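Local structure of DR hemagglutinin structural subunit (2JKN) at residues G43-A48 with I124-Q129; R96-S101 with G119-I124. The protein forms the fimbrial adhesin subunit with which uropathogenic Escherichia coli binds the Dr blood group antigen and adheres to the upper urinary tract. All blocks are in the same frame, centred on the assembly; numbering follows the deposited sequence.

Interaction 1: residues G43-A48 with I124-Q129; sequences GQLTDA and IYVDGQ. With CL8 (chloramphenicol succinate), chain I.
Asp-47 reaches across to the turn after strand 119-126, and its OD1 accepts the backbone N-H of Gly-128 at 2.7 Å from N, the donor sitting well above the carboxylate plane. The carboxylate gets there because CG lies anti to the backbone N (chi1 -169°). One residue on, Ala-48 N donates to Val-126 O at 2.8 Å, bent to 142° at the hydrogen. Gly-128 adopts a positive phi (88°) with an extended psi, where a CB would press on the preceding carbonyl O.

Beside these bonds, Val-126 turns its side chain into the loop: CB lies 3.4 Å from Thr-46 O, and CG2 meets Leu-45 CD2 at 4.2 Å, the side chains crossing at about a right angle. An inverse gamma turn centred on Leu-45, its Thr-46 N to Gln-44 O bond weak, bends the loop. Ala-48 O comes to the edge of the Tyr-125 ring, 3.6 Å from CD1; chlorine CL1 of chloramphenicol succinate lies 3.6 Å above one face, toward the rim, and the Arg-96 guanidinium makes a cation-pi contact across the other. Tyr-125 thus links the drug pocket to a predicted receptor-binding loop.

Leu-45 packs on strand 17-26, Val-126 on strand 50-59.

Interaction 2: residues R96-S101 with G119-I124; sequences RPTDNS and GGIIGI. With CL8 (chloramphenicol succinate), chain I.
Arg-96 and Gly-123 form an antiparallel hydrogen-bonded pair between the end of strand 90-97 and strand 119-126. Gly-123 N gives its hydrogen to Arg-96 O at 2.7 Å, and Arg-96 N returns one to Gly-123 O at 3.1 Å. A third backbone bond, Thr-98 N to Ile-121 O at 2.9 Å, carries the pairing past the last residue of strand 90-97; it runs almost straight, with 161° at the hydrogen. Ile-121 O also takes a CA-H...O contact from Pro-97, whose place in the non-hydrogen-bonded pair with Ile-122 needs no N-H toward strand 119-126.

Apolar contacts fall on two sides. Pro-97 CB meets Ile-122 CD1 in the buried interior, whereas Thr-98 lays its methyl CG2 3.7 Å from Ile-121 CG2. With CG2 of Thr-98 beside its backbone N, OG1 is placed between N and the carbonyl carbon (chi1 61°), facing Ile-121 CB and a water.

Water bridges extend the contact: one water joins Thr-98 OG1 to Ile-121 N, and another donates to both Asp-99 OD1 and Gly-119 O. Asp-99 OD2 closes an Asx turn with Ser-101 N and also accepts from Ser-101 OG at 2.6 Å, an oxygen that also bonds Trp-103 NE1, while Trp-118 NE1 is a further partner of OD1; these bonds hold the carboxylate at both oxygens.

Chloramphenicol succinate lies along the same strand. Ile-124 O is nearest, 3.3 Å from chlorine CL1. Gly-123, with no side chain, lets chlorine CL2 approach its CA to 3.7 Å, and Ile-121 CG1 approaches nitro oxygen O9A.

Strand 119-126 is flanked by strand 90-97 and by strand 50-59, with backbone hydrogen bonds pairing Gly-120 with Val-56 and Ile-122 with Val-54. Phe-110 of strand 109-112 packs against Pro-97 and Ile-122.

From the N terminus, the chain first supplies 43-48, the loop between strands 39-41 and 50-59. It then runs through strand 90-97 to 96-101, where interaction 2 closes a short loop on returning at 119-124. Only after that does 124-129 meet 43-48, so the long loop of interaction 1 encloses the shorter one without crossing it. Strand 119-126 serves both and Ile-124 belongs to both, though the contact centres lie about 18 Å apart. They meet where Tyr-125 and Arg-96 pack together. Together they tie the 43-48 loop and strand 90-97 to one strand that lines the chloramphenicol succinate pocket.

Interaction 1: residues G43-A48 with I124-Q129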
loop_
_atom_site.group_PDB
_atom_site.type_symbol
_atom_site.label_atom_id
_atom_site.label_comp_id
_atom_site.label_asym_id
_atom_site.label_seq_id
_atom_site.Cartn_x
_atom_site.Cartn_y
_atom_site.Cartn_z
ATOM N N GLY A 43 -8.567 -25.664 -3.776
ATOM C CA GLY A 43 -8.390 -27.041 -3.323
ATOM C C GLY A 43 -7.526 -27.118 -2.055
ATOM O O GLY A 43 -7.626 -28.077 -1.290
ATOM N N GLN A 44 -6.707 -26.092 -1.813
ATOM C CA GLN A 44 -5.849 -26.071 -0.613
ATOM C C GLN A 44 -6.546 -25.524 0.622
ATOM O O GLN A 44 -5.982 -25.538 1.737
ATOM C CB GLN A 44 -4.546 -25.295 -0.866
ATOM C CG GLN A 44 -3.536 -26.041 -1.758
ATOM C CD GLN A 44 -2.399 -25.133 -2.201
ATOM O OE1 GLN A 44 -2.606 -24.061 -2.749
ATOM N NE2 GLN A 44 -1.167 -25.583 -1.943
ATOM N N LEU A 45 -7.765 -25.035 0.437
ATOM C CA LEU A 45 -8.514 -24.460 1.558
ATOM C C LEU A 45 -9.232 -25.537 2.350
ATOM O O LEU A 45 -10.452 -25.507 2.511
ATOM C CB LEU A 45 -9.497 -23.405 1.073
ATOM C CG LEU A 45 -8.865 -22.282 0.237
ATOM C CD1 LEU A 45 -9.939 -21.381 -0.356
ATOM C CD2 LEU A 45 -7.918 -21.511 1.126
ATOM N N THR A 46 -8.451 -26.496 2.826
ATOM C CA THR A 46 -8.957 -27.590 3.627
ATOM C C THR A 46 -9.117 -27.147 5.089
ATOM O O THR A 46 -8.554 -26.115 5.521
ATOM C CB THR A 46 -8.030 -28.824 3.497
ATOM O OG1 THR A 46 -6.673 -28.445 3.794
ATOM C CG2 THR A 46 -8.090 -29.382 2.079
ATOM N N ASP A 47 -9.864 -27.931 5.863
ATOM C CA ASP A 47 -10.078 -27.601 7.269
ATOM C C ASP A 47 -8.777 -27.458 8.069
ATOM O O ASP A 47 -7.887 -28.300 7.990
ATOM C CB ASP A 47 -11.015 -28.611 7.936
ATOM C CG ASP A 47 -11.479 -28.152 9.316
ATOM O OD1 ASP A 47 -11.515 -26.912 9.557
ATOM O OD2 ASP A 47 -11.768 -29.030 10.156
ATOM N N ALA A 48 -8.676 -26.368 8.821
ATOM C CA ALA A 48 -7.505 -26.071 9.653
ATOM C C ALA A 48 -6.252 -25.681 8.872
ATOM O O ALA A 48 -5.195 -25.531 9.455
ATOM C CB ALA A 48 -7.204 -27.204 10.623
ATOM N N ILE A 124 -3.912 -17.756 11.949
ATOM C CA ILE A 124 -5.190 -17.670 11.224
ATOM C C ILE A 124 -5.325 -18.974 10.434
ATOM O O ILE A 124 -4.418 -19.334 9.676
ATOM C CB ILE A 124 -5.247 -16.460 10.286
ATOM C CG1 ILE A 124 -4.866 -15.163 11.036
ATOM C CG2 ILE A 124 -6.641 -16.362 9.649
ATOM C CD1 ILE A 124 -5.802 -14.813 12.200
ATOM N N TYR A 125 -6.413 -19.713 10.680
ATOM C CA TYR A 125 -6.621 -21.035 10.069
ATOM C C TYR A 125 -7.997 -21.145 9.369
ATOM O O TYR A 125 -9.002 -20.644 9.860
ATOM C CB TYR A 125 -6.525 -22.132 11.143
ATOM C CG TYR A 125 -5.233 -22.120 11.956
ATOM C CD1 TYR A 125 -4.146 -22.889 11.582
ATOM C CD2 TYR A 125 -5.120 -21.332 13.114
ATOM C CE1 TYR A 125 -2.957 -22.858 12.317
ATOM C CE2 TYR A 125 -3.943 -21.290 13.846
ATOM C CZ TYR A 125 -2.861 -22.038 13.434
ATOM O OH TYR A 125 -1.701 -22.018 14.179
ATOM N N VAL A 126 -8.040 -21.862 8.256
ATOM C CA VAL A 126 -9.308 -22.095 7.570
ATOM C C VAL A 126 -10.254 -22.855 8.533
ATOM O O VAL A 126 -9.849 -23.825 9.171
ATOM C CB VAL A 126 -9.085 -22.879 6.240
ATOM C CG1 VAL A 126 -10.433 -23.296 5.627
ATOM C CG2 VAL A 126 -8.281 -22.022 5.251
ATOM N N ASP A 127 -11.488 -22.368 8.671
ATOM C CA ASP A 127 -12.470 -22.992 9.572
ATOM C C ASP A 127 -13.502 -23.753 8.746
ATOM O O ASP A 127 -14.465 -23.156 8.235
ATOM C CB ASP A 127 -13.170 -21.918 10.413
ATOM C CG ASP A 127 -14.254 -22.495 11.352
ATOM O OD1 ASP A 127 -14.187 -23.695 11.704
ATOM O OD2 ASP A 127 -15.153 -21.722 11.751
ATOM N N GLY A 128 -13.282 -25.058 8.593
ATOM C CA GLY A 128 -14.159 -25.910 7.782
ATOM C C GLY A 128 -13.661 -25.878 6.331
ATOM O O GLY A 128 -13.241 -24.826 5.842
ATOM N N GLN A 129 -13.640 -27.035 5.666
ATOM C CA GLN A 129 -13.165 -27.094 4.274
ATOM C C GLN A 129 -13.991 -26.133 3.413
ATOM O O GLN A 129 -15.214 -26.145 3.469
ATOM C CB GLN A 129 -13.231 -28.536 3.694
ATOM C CG GLN A 129 -14.647 -29.001 3.292
ATOM C CD GLN A 129 -15.053 -28.538 1.888
ATOM O OE1 GLN A 129 -14.229 -28.021 1.132
ATOM N NE2 GLN A 129 -16.309 -28.793 1.513
HETATM C C1 CL8 I . 0.161 -20.516 11.528
HETATM CL CL1 CL8 I . -1.347 -19.892 10.779
HETATM CL CL2 CL8 I . 0.810 -19.432 12.784
HETATM C C2 CL8 I . 1.186 -20.662 10.352
HETATM O O2 CL8 I . 1.188 -19.838 9.431
HETATM N N2 CL8 I . 1.936 -21.666 10.461
HETATM C C3 CL8 I . 3.016 -22.235 9.622
HETATM C C4 CL8 I . 2.472 -23.322 8.678
HETATM C C5 CL8 I . 4.370 -22.186 10.250
HETATM O O5 CL8 I . 4.305 -23.422 10.988
HETATM C C6 CL8 I . 4.863 -21.036 10.915
HETATM C C7 CL8 I . 5.077 -19.851 10.238
HETATM C C8 CL8 I . 5.511 -18.710 10.963
HETATM C C9 CL8 I . 5.652 -18.865 12.350
HETATM N N9 CL8 I . 6.115 -17.676 13.138
HETATM O O9A CL8 I . 6.234 -17.858 14.347
HETATM O O9B CL8 I . 6.347 -16.650 12.564
HETATM C C10 CL8 I . 5.392 -20.021 13.013
HETATM C C11 CL8 I . 4.986 -21.131 12.299
HETATM O O4 CL8 I . 1.996 -22.881 7.386
HETATM O O15 CL8 I . 2.304 -18.657 6.936
HETATM C C15 CL8 I . 1.736 -18.745 5.873
HETATM O O16 CL8 I . 1.945 -17.821 4.922
HETATM C C14 CL8 I . 0.803 -19.899 5.608
HETATM C C13 CL8 I . 0.718 -20.791 6.852
HETATM C C12 CL8 I . 2.028 -21.496 7.080
HETATM O O12 CL8 I . 3.063 -20.881 7.025
#

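Interaction 2: residues R96-S101 with G119-I124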
loop_
_atom_site.group_PDB
_atom_site.type_symbol
_atom_site.label_atom_id
_atom_site.label_comp_id
_atom_site.label_asym_id
_atom_site.label_seq_id
_atom_site.Cartn_x
_atom_site.Cartn_y
_atom_site.Cartn_z
ATOM N N ARG A 96 -6.294 -18.287 16.654
ATOM C CA ARG A 96 -5.805 -19.022 17.830
ATOM C C ARG A 96 -4.334 -18.691 18.105
ATOM O O ARG A 96 -3.510 -18.765 17.201
ATOM C CB ARG A 96 -5.931 -20.542 17.555
ATOM C CG ARG A 96 -5.399 -21.433 18.685
ATOM C CD ARG A 96 -5.748 -22.907 18.474
ATOM N NE ARG A 96 -4.938 -23.527 17.425
ATOM C CZ ARG A 96 -5.402 -23.858 16.222
ATOM N NH1 ARG A 96 -6.672 -23.623 15.910
ATOM N NH2 ARG A 96 -4.598 -24.428 15.328
ATOM N N PRO A 97 -3.998 -18.380 19.362
ATOM C CA PRO A 97 -2.602 -18.135 19.720
ATOM C C PRO A 97 -1.850 -19.460 19.633
ATOM O O PRO A 97 -2.420 -20.526 19.910
ATOM C CB PRO A 97 -2.694 -17.665 21.181
ATOM C CG PRO A 97 -3.920 -18.333 21.701
ATOM C CD PRO A 97 -4.885 -18.243 20.536
ATOM N N THR A 98 -0.594 -19.407 19.201
ATOM C CA THR A 98 0.212 -20.625 19.056
ATOM C C THR A 98 0.593 -21.195 20.414
ATOM O O THR A 98 0.998 -22.350 20.511
ATOM C CB THR A 98 1.475 -20.395 18.175
ATOM O OG1 THR A 98 2.306 -19.405 18.781
ATOM C CG2 THR A 98 1.094 -19.930 16.771
ATOM N N ASP A 99 0.548 -20.367 21.454
ATOM C CA ASP A 99 0.918 -20.841 22.782
ATOM C C ASP A 99 -0.315 -21.403 23.493
ATOM O O ASP A 99 -1.354 -21.619 22.858
ATOM C CB ASP A 99 1.653 -19.757 23.607
ATOM C CG ASP A 99 0.772 -18.564 23.955
ATOM O OD1 ASP A 99 1.311 -17.590 24.525
ATOM O OD2 ASP A 99 -0.445 -18.592 23.710
ATOM N N ASN A 100 -0.195 -21.726 24.767
ATOM C CA ASN A 100 -1.351 -22.298 25.460
ATOM C C ASN A 100 -2.216 -21.273 26.182
ATOM O O ASN A 100 -2.930 -21.633 27.130
ATOM C CB ASN A 100 -0.930 -23.384 26.461
ATOM C CG ASN A 100 -0.386 -24.616 25.790
ATOM O OD1 ASN A 100 -0.948 -25.121 24.830
ATOM N ND2 ASN A 100 0.690 -25.131 26.324
ATOM N N SER A 101 -2.183 -20.011 25.746
ATOM C CA SER A 101 -2.952 -18.974 26.458
ATOM C C SER A 101 -4.443 -18.979 26.181
ATOM O O SER A 101 -4.889 -19.292 25.074
ATOM C CB SER A 101 -2.366 -17.574 26.276
ATOM O OG SER A 101 -2.274 -17.238 24.904
ATOM N N GLY A 119 3.118 -11.042 24.469
ATOM C CA GLY A 119 3.724 -11.035 23.150
ATOM C C GLY A 119 3.522 -12.460 22.642
ATOM O O GLY A 119 3.655 -13.421 23.402
ATOM N N GLY A 120 3.157 -12.615 21.376
ATOM C CA GLY A 120 2.995 -13.956 20.855
ATOM C C GLY A 120 2.587 -13.944 19.403
ATOM O O GLY A 120 2.617 -12.907 18.746
ATOM N N ILE A 121 2.254 -15.127 18.902
ATOM C CA ILE A 121 1.846 -15.297 17.516
ATOM C C ILE A 121 0.392 -15.738 17.535
ATOM O O ILE A 121 0.036 -16.693 18.247
ATOM C CB ILE A 121 2.671 -16.416 16.818
ATOM C CG1 ILE A 121 4.168 -16.062 16.763
ATOM C CG2 ILE A 121 2.112 -16.664 15.388
ATOM C CD1 ILE A 121 4.441 -14.743 16.061
ATOM N N ILE A 122 -0.434 -15.073 16.736
ATOM C CA ILE A 122 -1.824 -15.480 16.571
ATOM C C ILE A 122 -1.896 -16.167 15.204
ATOM O O ILE A 122 -1.563 -15.573 14.190
ATOM C CB ILE A 122 -2.785 -14.259 16.606
ATOM C CG1 ILE A 122 -2.781 -13.593 18.000
ATOM C CG2 ILE A 122 -4.226 -14.696 16.206
ATOM C CD1 ILE A 122 -3.639 -14.303 19.027
ATOM N N GLY A 123 -2.326 -17.416 15.163
ATOM C CA GLY A 123 -2.455 -18.078 13.873
ATOM C C GLY A 123 -3.862 -17.890 13.263
ATOM O O GLY A 123 -4.868 -17.854 13.972
ATOM N N ILE A 124 -3.912 -17.756 11.949
ATOM C CA ILE A 124 -5.190 -17.670 11.224
ATOM C C ILE A 124 -5.325 -18.974 10.434
ATOM O O ILE A 124 -4.418 -19.334 9.676
ATOM C CB ILE A 124 -5.247 -16.460 10.286
ATOM C CG1 ILE A 124 -4.866 -15.163 11.036
ATOM C CG2 ILE A 124 -6.641 -16.362 9.649
ATOM C CD1 ILE A 124 -5.802 -14.813 12.200
HETATM C C1 CL8 I . 0.161 -20.516 11.528
HETATM CL CL1 CL8 I . -1.347 -19.892 10.779
HETATM CL CL2 CL8 I . 0.810 -19.432 12.784
HETATM C C2 CL8 I . 1.186 -20.662 10.352
HETATM O O2 CL8 I . 1.188 -19.838 9.431
HETATM N N2 CL8 I . 1.936 -21.666 10.461
HETATM C C3 CL8 I . 3.016 -22.235 9.622
HETATM C C4 CL8 I . 2.472 -23.322 8.678
HETATM C C5 CL8 I . 4.370 -22.186 10.250
HETATM O O5 CL8 I . 4.305 -23.422 10.988
HETATM C C6 CL8 I . 4.863 -21.036 10.915
HETATM C C7 CL8 I . 5.077 -19.851 10.238
HETATM C C8 CL8 I . 5.511 -18.710 10.963
HETATM C C9 CL8 I . 5.652 -18.865 12.350
HETATM N N9 CL8 I . 6.115 -17.676 13.138
HETATM O O9A CL8 I . 6.234 -17.858 14.347
HETATM O O9B CL8 I . 6.347 -16.650 12.564
HETATM C C10 CL8 I . 5.392 -20.021 13.013
HETATM C C11 CL8 I . 4.986 -21.131 12.299
HETATM O O4 CL8 I . 1.996 -22.881 7.386
HETATM O O15 CL8 I . 2.304 -18.657 6.936
HETATM C C15 CL8 I . 1.736 -18.745 5.873
HETATM O O16 CL8 I . 1.945 -17.821 4.922
HETATM C C14 CL8 I . 0.803 -19.899 5.608
HETATM C C13 CL8 I . 0.718 -20.791 6.852
HETATM C C12 CL8 I . 2.028 -21.496 7.080
HETATM O O12 CL8 I . 3.063 -20.881 7.025
HETATM O O HOH W 1 2.227 -17.395 20.669
HETATM O O HOH W 2 3.574 -16.251 23.490
#